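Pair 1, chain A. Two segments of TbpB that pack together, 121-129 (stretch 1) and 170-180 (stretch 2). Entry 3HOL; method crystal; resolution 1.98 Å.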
# COMPACT_ATOMS: atom_id res chain seq x y z
N THR A 121 -7.95 9.26 17.56
CA THR A 121 -7.40 8.25 18.51
C THR A 121 -7.77 6.88 18.00
O THR A 121 -8.94 6.62 17.80
CB THR A 121 -7.98 8.48 19.92
OG1 THR A 121 -7.43 9.69 20.41
CG2 THR A 121 -7.60 7.35 20.89
N TYR A 122 -6.77 6.01 17.75
CA TYR A 122 -7.05 4.62 17.39
C TYR A 122 -6.83 3.80 18.68
O TYR A 122 -5.78 3.93 19.33
CB TYR A 122 -6.06 4.15 16.34
CG TYR A 122 -6.22 4.80 15.00
CD1 TYR A 122 -6.75 4.07 13.94
CD2 TYR A 122 -5.84 6.13 14.79
CE1 TYR A 122 -6.89 4.67 12.64
CE2 TYR A 122 -5.99 6.75 13.50
CZ TYR A 122 -6.50 6.00 12.45
OH TYR A 122 -6.63 6.56 11.22
N THR A 123 -7.79 2.94 18.99
CA THR A 123 -7.75 2.10 20.15
C THR A 123 -7.82 0.65 19.76
O THR A 123 -8.63 0.28 18.88
CB THR A 123 -8.95 2.43 21.08
OG1 THR A 123 -8.83 3.80 21.50
CG2 THR A 123 -8.84 1.60 22.35
N GLY A 124 -7.04 -0.19 20.45
CA GLY A 124 -7.01 -1.62 20.15
C GLY A 124 -6.12 -2.39 21.11
O GLY A 124 -6.12 -2.12 22.31
N SER A 125 -5.41 -3.41 20.59
CA SER A 125 -4.60 -4.27 21.46
C SER A 125 -3.20 -4.37 20.92
O SER A 125 -2.89 -3.80 19.88
CB SER A 125 -5.16 -5.70 21.50
OG SER A 125 -5.09 -6.30 20.19
N TRP A 126 -2.34 -5.06 21.65
CA TRP A 126 -1.04 -5.41 21.11
C TRP A 126 -0.73 -6.81 21.64
O TRP A 126 -1.42 -7.29 22.55
CB TRP A 126 0.03 -4.37 21.47
CG TRP A 126 0.38 -4.20 22.98
CD1 TRP A 126 -0.39 -3.59 23.96
CD2 TRP A 126 1.60 -4.58 23.62
NE1 TRP A 126 0.28 -3.62 25.18
CE2 TRP A 126 1.50 -4.22 24.99
CE3 TRP A 126 2.76 -5.24 23.18
CZ2 TRP A 126 2.51 -4.48 25.91
CZ3 TRP A 126 3.79 -5.49 24.10
CH2 TRP A 126 3.64 -5.11 25.47
N ASP A 127 0.24 -7.48 21.01
CA ASP A 127 0.65 -8.83 21.34
C ASP A 127 2.15 -8.89 21.06
O ASP A 127 2.69 -7.97 20.42
CB ASP A 127 -0.10 -9.82 20.42
CG ASP A 127 -1.53 -10.05 20.89
OD1 ASP A 127 -1.68 -10.70 21.93
OD2 ASP A 127 -2.48 -9.59 20.19
N PHE A 128 2.82 -9.95 21.51
CA PHE A 128 4.26 -10.03 21.41
C PHE A 128 4.72 -11.45 21.57
O PHE A 128 3.98 -12.31 22.12
CB PHE A 128 4.99 -9.19 22.51
CG PHE A 128 4.66 -9.61 23.94
CD1 PHE A 128 5.40 -10.61 24.59
CD2 PHE A 128 3.65 -8.98 24.66
CE1 PHE A 128 5.09 -11.00 25.91
CE2 PHE A 128 3.33 -9.37 25.97
CZ PHE A 128 4.06 -10.38 26.59
N THR A 129 5.96 -11.68 21.13
CA THR A 129 6.70 -12.86 21.60
C THR A 129 8.09 -12.40 22.04
O THR A 129 8.68 -11.53 21.39
CB THR A 129 6.80 -14.03 20.56
OG1 THR A 129 7.66 -15.07 21.09
CG2 THR A 129 7.37 -13.57 19.15
N LYS A 170 -3.44 -7.56 30.59
CA LYS A 170 -4.29 -7.26 29.45
C LYS A 170 -3.54 -6.22 28.61
O LYS A 170 -3.27 -5.10 29.08
CB LYS A 170 -5.61 -6.68 29.90
CG LYS A 170 -6.68 -6.82 28.81
CD LYS A 170 -7.73 -5.64 28.90
CE LYS A 170 -8.95 -5.86 27.99
NZ LYS A 170 -8.50 -6.20 26.62
N TYR A 171 -3.16 -6.62 27.40
CA TYR A 171 -2.30 -5.77 26.59
C TYR A 171 -3.11 -4.91 25.63
O TYR A 171 -3.63 -5.39 24.61
CB TYR A 171 -1.32 -6.65 25.82
CG TYR A 171 -0.56 -7.56 26.75
CD1 TYR A 171 0.42 -7.06 27.61
CD2 TYR A 171 -0.86 -8.92 26.81
CE1 TYR A 171 1.11 -7.90 28.47
CE2 TYR A 171 -0.17 -9.79 27.66
CZ TYR A 171 0.81 -9.28 28.49
OH TYR A 171 1.48 -10.15 29.34
N THR A 172 -3.19 -3.62 25.93
CA THR A 172 -4.07 -2.73 25.17
C THR A 172 -3.25 -1.61 24.54
O THR A 172 -2.19 -1.21 25.07
CB THR A 172 -5.13 -2.06 26.10
OG1 THR A 172 -4.44 -1.33 27.14
CG2 THR A 172 -6.04 -3.15 26.75
N SER A 173 -3.74 -1.09 23.40
CA SER A 173 -2.98 -0.08 22.70
C SER A 173 -3.86 1.14 22.44
O SER A 173 -5.09 1.02 22.26
CB SER A 173 -2.45 -0.65 21.39
OG SER A 173 -3.54 -0.95 20.55
N GLN A 174 -3.23 2.30 22.38
CA GLN A 174 -3.90 3.53 22.03
C GLN A 174 -2.92 4.43 21.28
O GLN A 174 -1.76 4.58 21.69
CB GLN A 174 -4.48 4.22 23.29
CG GLN A 174 -5.24 5.52 23.01
CD GLN A 174 -5.96 6.11 24.22
OE1 GLN A 174 -6.60 5.39 24.97
NE2 GLN A 174 -5.84 7.44 24.40
N PHE A 175 -3.37 5.02 20.16
CA PHE A 175 -2.52 5.87 19.34
C PHE A 175 -3.25 7.16 19.02
O PHE A 175 -4.46 7.13 18.80
CB PHE A 175 -2.16 5.17 18.01
CG PHE A 175 -1.57 3.78 18.20
CD1 PHE A 175 -0.19 3.61 18.37
CD2 PHE A 175 -2.40 2.66 18.21
CE1 PHE A 175 0.36 2.31 18.58
CE2 PHE A 175 -1.87 1.34 18.39
CZ PHE A 175 -0.50 1.17 18.57
N GLU A 176 -2.55 8.29 19.02
CA GLU A 176 -3.19 9.54 18.62
C GLU A 176 -2.52 10.03 17.37
O GLU A 176 -1.32 10.26 17.35
CB GLU A 176 -3.08 10.59 19.75
CG GLU A 176 -3.65 11.93 19.36
CD GLU A 176 -3.27 13.03 20.37
OE1 GLU A 176 -3.98 13.12 21.38
OE2 GLU A 176 -2.25 13.75 20.18
N VAL A 177 -3.29 10.20 16.29
CA VAL A 177 -2.71 10.59 15.01
C VAL A 177 -3.15 12.02 14.67
O VAL A 177 -4.36 12.31 14.59
CB VAL A 177 -3.07 9.62 13.85
CG1 VAL A 177 -2.41 10.08 12.51
CG2 VAL A 177 -2.59 8.17 14.21
N ASP A 178 -2.16 12.88 14.46
CA ASP A 178 -2.42 14.23 13.96
C ASP A 178 -2.14 14.20 12.47
O ASP A 178 -0.98 14.24 12.05
CB ASP A 178 -1.55 15.26 14.68
CG ASP A 178 -1.92 16.73 14.32
OD1 ASP A 178 -2.50 16.98 13.24
OD2 ASP A 178 -1.61 17.64 15.12
N PHE A 179 -3.20 14.08 11.65
CA PHE A 179 -2.99 13.97 10.22
C PHE A 179 -2.47 15.28 9.59
O PHE A 179 -1.82 15.27 8.53
CB PHE A 179 -4.27 13.45 9.52
CG PHE A 179 -4.52 11.95 9.77
CD1 PHE A 179 -5.37 11.52 10.79
CD2 PHE A 179 -3.86 10.99 9.00
CE1 PHE A 179 -5.59 10.11 11.03
CE2 PHE A 179 -4.05 9.60 9.21
CZ PHE A 179 -4.90 9.16 10.24
N ALA A 180 -2.74 16.40 10.28
CA ALA A 180 -2.26 17.70 9.80
C ALA A 180 -0.75 17.76 9.84
O ALA A 180 -0.15 18.34 8.93
CB ALA A 180 -2.90 18.90 10.60
O HOH W 1 -5.31 9.14 22.35

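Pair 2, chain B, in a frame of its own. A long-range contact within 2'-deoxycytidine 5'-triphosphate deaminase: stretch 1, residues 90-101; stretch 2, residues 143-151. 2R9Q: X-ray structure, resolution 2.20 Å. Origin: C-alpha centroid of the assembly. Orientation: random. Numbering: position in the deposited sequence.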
# COMPACT_ATOMS: atom_id res chain seq x y z
N CYS B 90 3.11 -13.16 1.89
CA CYS B 90 4.22 -14.14 1.98
C CYS B 90 3.79 -15.39 1.30
O CYS B 90 2.62 -15.70 1.31
CB CYS B 90 4.61 -14.43 3.43
SG CYS B 90 5.32 -13.03 4.26
N VAL B 91 4.76 -16.10 0.70
CA VAL B 91 4.50 -17.26 -0.13
C VAL B 91 5.13 -18.48 0.53
O VAL B 91 6.28 -18.47 0.97
CB VAL B 91 4.98 -17.04 -1.61
CG1 VAL B 91 4.52 -18.14 -2.53
CG2 VAL B 91 4.54 -15.68 -2.14
N TYR B 92 4.32 -19.52 0.65
CA TYR B 92 4.71 -20.78 1.26
C TYR B 92 4.36 -21.93 0.35
O TYR B 92 3.30 -21.93 -0.26
CB TYR B 92 4.00 -20.97 2.63
CG TYR B 92 4.16 -19.83 3.60
CD1 TYR B 92 5.23 -19.77 4.48
CD2 TYR B 92 3.24 -18.80 3.63
CE1 TYR B 92 5.38 -18.73 5.36
CE2 TYR B 92 3.36 -17.75 4.51
CZ TYR B 92 4.43 -17.71 5.38
OH TYR B 92 4.52 -16.65 6.24
N ILE B 93 5.26 -22.89 0.22
CA ILE B 93 4.96 -24.16 -0.46
C ILE B 93 4.87 -25.26 0.60
O ILE B 93 5.70 -25.34 1.51
CB ILE B 93 6.00 -24.56 -1.55
CG1 ILE B 93 6.41 -23.35 -2.41
CG2 ILE B 93 5.47 -25.67 -2.45
CD1 ILE B 93 5.36 -22.79 -3.23
N VAL B 94 3.81 -26.07 0.50
CA VAL B 94 3.49 -27.11 1.46
C VAL B 94 3.22 -28.44 0.76
O VAL B 94 2.25 -28.56 0.01
CB VAL B 94 2.30 -26.70 2.35
CG1 VAL B 94 2.00 -27.78 3.35
CG2 VAL B 94 2.60 -25.40 3.03
N PRO B 95 4.11 -29.44 0.98
CA PRO B 95 3.76 -30.81 0.58
C PRO B 95 2.49 -31.28 1.24
O PRO B 95 2.29 -31.09 2.44
CB PRO B 95 4.98 -31.66 1.00
CG PRO B 95 6.12 -30.68 1.02
CD PRO B 95 5.48 -29.38 1.51
N LEU B 96 1.62 -31.86 0.43
CA LEU B 96 0.35 -32.31 0.87
C LEU B 96 0.50 -33.77 1.30
O LEU B 96 1.37 -34.47 0.81
CB LEU B 96 -0.69 -32.10 -0.24
CG LEU B 96 -1.06 -30.66 -0.66
CD1 LEU B 96 -1.92 -30.69 -1.94
CD2 LEU B 96 -1.73 -29.87 0.45
N MET B 97 -0.33 -34.20 2.25
CA MET B 97 -0.37 -35.61 2.67
C MET B 97 -0.82 -36.58 1.51
O MET B 97 -0.35 -37.71 1.39
CB MET B 97 -1.27 -35.74 3.90
CG MET B 97 -0.75 -35.09 5.18
SD MET B 97 -1.89 -35.18 6.60
CE MET B 97 -2.06 -36.94 6.79
N GLU B 98 -1.72 -36.13 0.65
CA GLU B 98 -2.23 -36.96 -0.44
C GLU B 98 -1.29 -37.02 -1.63
O GLU B 98 -0.68 -36.02 -2.00
CB GLU B 98 -3.60 -36.49 -0.89
CG GLU B 98 -4.69 -36.75 0.14
CD GLU B 98 -4.54 -35.90 1.40
OE1 GLU B 98 -4.26 -34.67 1.27
OE2 GLU B 98 -4.69 -36.46 2.50
N SER B 99 -1.16 -38.20 -2.21
CA SER B 99 -0.41 -38.39 -3.46
C SER B 99 -1.18 -39.30 -4.40
O SER B 99 -2.16 -39.95 -4.00
CB SER B 99 1.07 -38.82 -3.23
OG SER B 99 1.27 -40.15 -2.78
N LEU B 100 -0.77 -39.29 -5.66
CA LEU B 100 -1.53 -39.93 -6.72
C LEU B 100 -0.75 -40.97 -7.53
O LEU B 100 0.46 -40.89 -7.68
CB LEU B 100 -2.13 -38.86 -7.65
CG LEU B 100 -3.11 -37.84 -7.05
CD1 LEU B 100 -3.38 -36.75 -8.08
CD2 LEU B 100 -4.43 -38.50 -6.56
N ALA B 101 -1.49 -41.99 -7.98
CA ALA B 101 -1.11 -42.88 -9.08
C ALA B 101 -2.41 -43.11 -9.90
O ALA B 101 -3.12 -44.09 -9.75
CB ALA B 101 -0.54 -44.17 -8.54
N PRO B 143 3.57 -36.72 -6.18
CA PRO B 143 3.17 -35.94 -5.03
C PRO B 143 2.37 -34.71 -5.43
O PRO B 143 2.33 -34.35 -6.60
CB PRO B 143 4.51 -35.54 -4.42
CG PRO B 143 5.37 -35.40 -5.57
CD PRO B 143 4.96 -36.43 -6.56
N LEU B 144 1.72 -34.11 -4.43
CA LEU B 144 1.00 -32.85 -4.60
C LEU B 144 1.53 -31.81 -3.61
O LEU B 144 1.96 -32.14 -2.49
CB LEU B 144 -0.51 -33.05 -4.43
CG LEU B 144 -1.30 -33.97 -5.38
CD1 LEU B 144 -2.72 -34.26 -4.82
CD2 LEU B 144 -1.38 -33.43 -6.82
N TYR B 145 1.50 -30.55 -4.05
CA TYR B 145 1.97 -29.42 -3.26
C TYR B 145 0.93 -28.34 -3.30
O TYR B 145 0.23 -28.17 -4.31
CB TYR B 145 3.30 -28.91 -3.81
CG TYR B 145 4.40 -29.94 -3.75
CD1 TYR B 145 5.31 -29.97 -2.69
CD2 TYR B 145 4.53 -30.91 -4.74
CE1 TYR B 145 6.31 -30.92 -2.62
CE2 TYR B 145 5.52 -31.88 -4.66
CZ TYR B 145 6.40 -31.87 -3.60
OH TYR B 145 7.40 -32.81 -3.53
N LEU B 146 0.76 -27.65 -2.16
CA LEU B 146 -0.06 -26.42 -2.11
C LEU B 146 0.80 -25.18 -1.88
O LEU B 146 1.53 -25.06 -0.91
CB LEU B 146 -1.20 -26.50 -1.10
CG LEU B 146 -2.37 -25.51 -1.23
CD1 LEU B 146 -3.13 -25.71 -2.52
CD2 LEU B 146 -3.33 -25.55 -0.03
N GLU B 147 0.75 -24.27 -2.84
CA GLU B 147 1.22 -22.91 -2.65
C GLU B 147 0.18 -22.08 -1.90
O GLU B 147 -0.99 -22.06 -2.28
CB GLU B 147 1.50 -22.32 -3.99
CG GLU B 147 2.34 -21.09 -4.01
CD GLU B 147 2.81 -20.77 -5.45
OE1 GLU B 147 2.06 -20.08 -6.18
OE2 GLU B 147 3.93 -21.23 -5.83
N ILE B 148 0.60 -21.41 -0.83
CA ILE B 148 -0.28 -20.62 0.01
C ILE B 148 0.28 -19.23 0.19
O ILE B 148 1.39 -19.05 0.68
CB ILE B 148 -0.54 -21.22 1.45
CG1 ILE B 148 -0.95 -22.68 1.43
CG2 ILE B 148 -1.62 -20.40 2.22
CD1 ILE B 148 -0.87 -23.40 2.79
N SER B 149 -0.53 -18.25 -0.17
CA SER B 149 -0.29 -16.86 0.18
C SER B 149 -1.54 -16.18 0.74
O SER B 149 -2.48 -15.88 -0.01
CB SER B 149 0.23 -16.07 -1.03
OG SER B 149 0.74 -14.85 -0.57
N PRO B 150 -1.56 -15.93 2.05
CA PRO B 150 -2.66 -15.14 2.64
C PRO B 150 -2.66 -13.71 2.13
O PRO B 150 -1.63 -13.12 2.03
CB PRO B 150 -2.34 -15.18 4.14
CG PRO B 150 -1.39 -16.33 4.29
CD PRO B 150 -0.59 -16.33 3.08
N ARG B 151 -3.81 -13.16 1.81
CA ARG B 151 -3.85 -11.84 1.25
C ARG B 151 -4.35 -10.79 2.25
O ARG B 151 -3.81 -9.72 2.33
CB ARG B 151 -4.71 -11.87 -0.00
CG ARG B 151 -4.05 -11.61 -1.29
CD ARG B 151 -3.39 -12.79 -1.97
NE ARG B 151 -1.95 -12.98 -1.72
CZ ARG B 151 -0.99 -12.06 -1.50
NH1 ARG B 151 -1.22 -10.74 -1.50
NH2 ARG B 151 0.26 -12.48 -1.30
O HOH W 2 1.92 -35.42 -2.01

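Antiparallel strand pairing fixes the backbone and leaves the side chains free to vary, and the two pairs here illustrate how far that freedom extends. Fourteen central residues superpose with an RMSD of 0.9 Å. In each pair two neighbouring strands run antiparallel with a pronounced twist, their N-to-C directions 134° apart in pair 1 and 149° in pair 2.

The shared register is written in backbone hydrogen bonds. In pair 1, Tyr122(A) N donates to Phe175(A) O and Phe175(A) N to Tyr122(A) O, both at 2.8 Å. At the matching positions of pair 2, Tyr92(B) N reaches Ile148(B) O at 3.0 Å and Ile148(B) N reaches Tyr92(B) O at 2.8 Å. Two residues along, Gly124(A) and Ser173(A) form a second reciprocal pair, as do Val94(B) and Leu146(B). A single further bond completes the ladder: Trp126(A) N to Tyr171(A) O at 3.2 Å, matched by Leu96(B) N to Leu144(B) O at 3.0 Å. Because these bonds involve only main-chain atoms, they tolerate very different residues at the same sites.

A tyrosine occupies the same position in both pairs. Tyr122(A) and Tyr92(B) both adopt chi1 m, and their side-chain centres fall 1.0 Å apart. Each borders the position shared by Val177(A) and Pro150(B): Tyr122(A) CE2 lies 3.8 Å from Val177(A) CG2, and Tyr92(B) CE2 lies 4.4 Å from Pro150(B) CD.

The next site on the tyrosine's face is solved differently. Gly124(A) has no side chain, and across from it stands a small serine. Ser173(A) OG donates to Ser125(A) O at 3.0 Å, adding a polar tie to the backbone ladder. In pair 2 the same two positions carry Val94(B) and Leu146(B), and the packing is aliphatic: Val94(B) CG2 touches Ile148(B) CD1 at 4.0 Å, while Leu146(B) CB meets Leu96(B) CD2 at 3.7 Å.

The contrast sharpens at the last rung. Trp126(A) and Tyr171(A) meet through aromatic surfaces: Tyr171(A) CB sits over the face of the tryptophan's five-membered ring, 3.7 Å from its centroid, and the edge of the tyrosine ring points toward the face of the six-membered ring. Phe128(A) then turns its edge to the face of Tyr171(A), with Phe128(A) CE2 3.6 Å from Tyr171(A) CZ. Pair 2 fills the matching positions with two leucines, Leu96(B) CD1 lying 3.7 Å from Leu144(B) CB, and Leu100(B) CD1 extends the cluster to Leu144(B) CD2 at 4.1 Å.

On the face that carries Thr121(A), Thr123(A) and Gln174(A), Thr121(A) CG2 lies 3.7 Å from Gln174(A) CG, and a water 2.9 Å from Thr121(A) OG1 accepts from Gln174(A) NE2 at 2.7 Å. At the matching positions, Val91(B) CG1 lies 4.0 Å from Glu147(B) CG. Pair 2 has polar ties too, from Ser149(B) OG to Cys90(B) O and through a water at Leu144(B) N. Aromatic rings with a serine bond in one case, mainly aliphatic side chains in the other, the two solutions rest on one backbone frame.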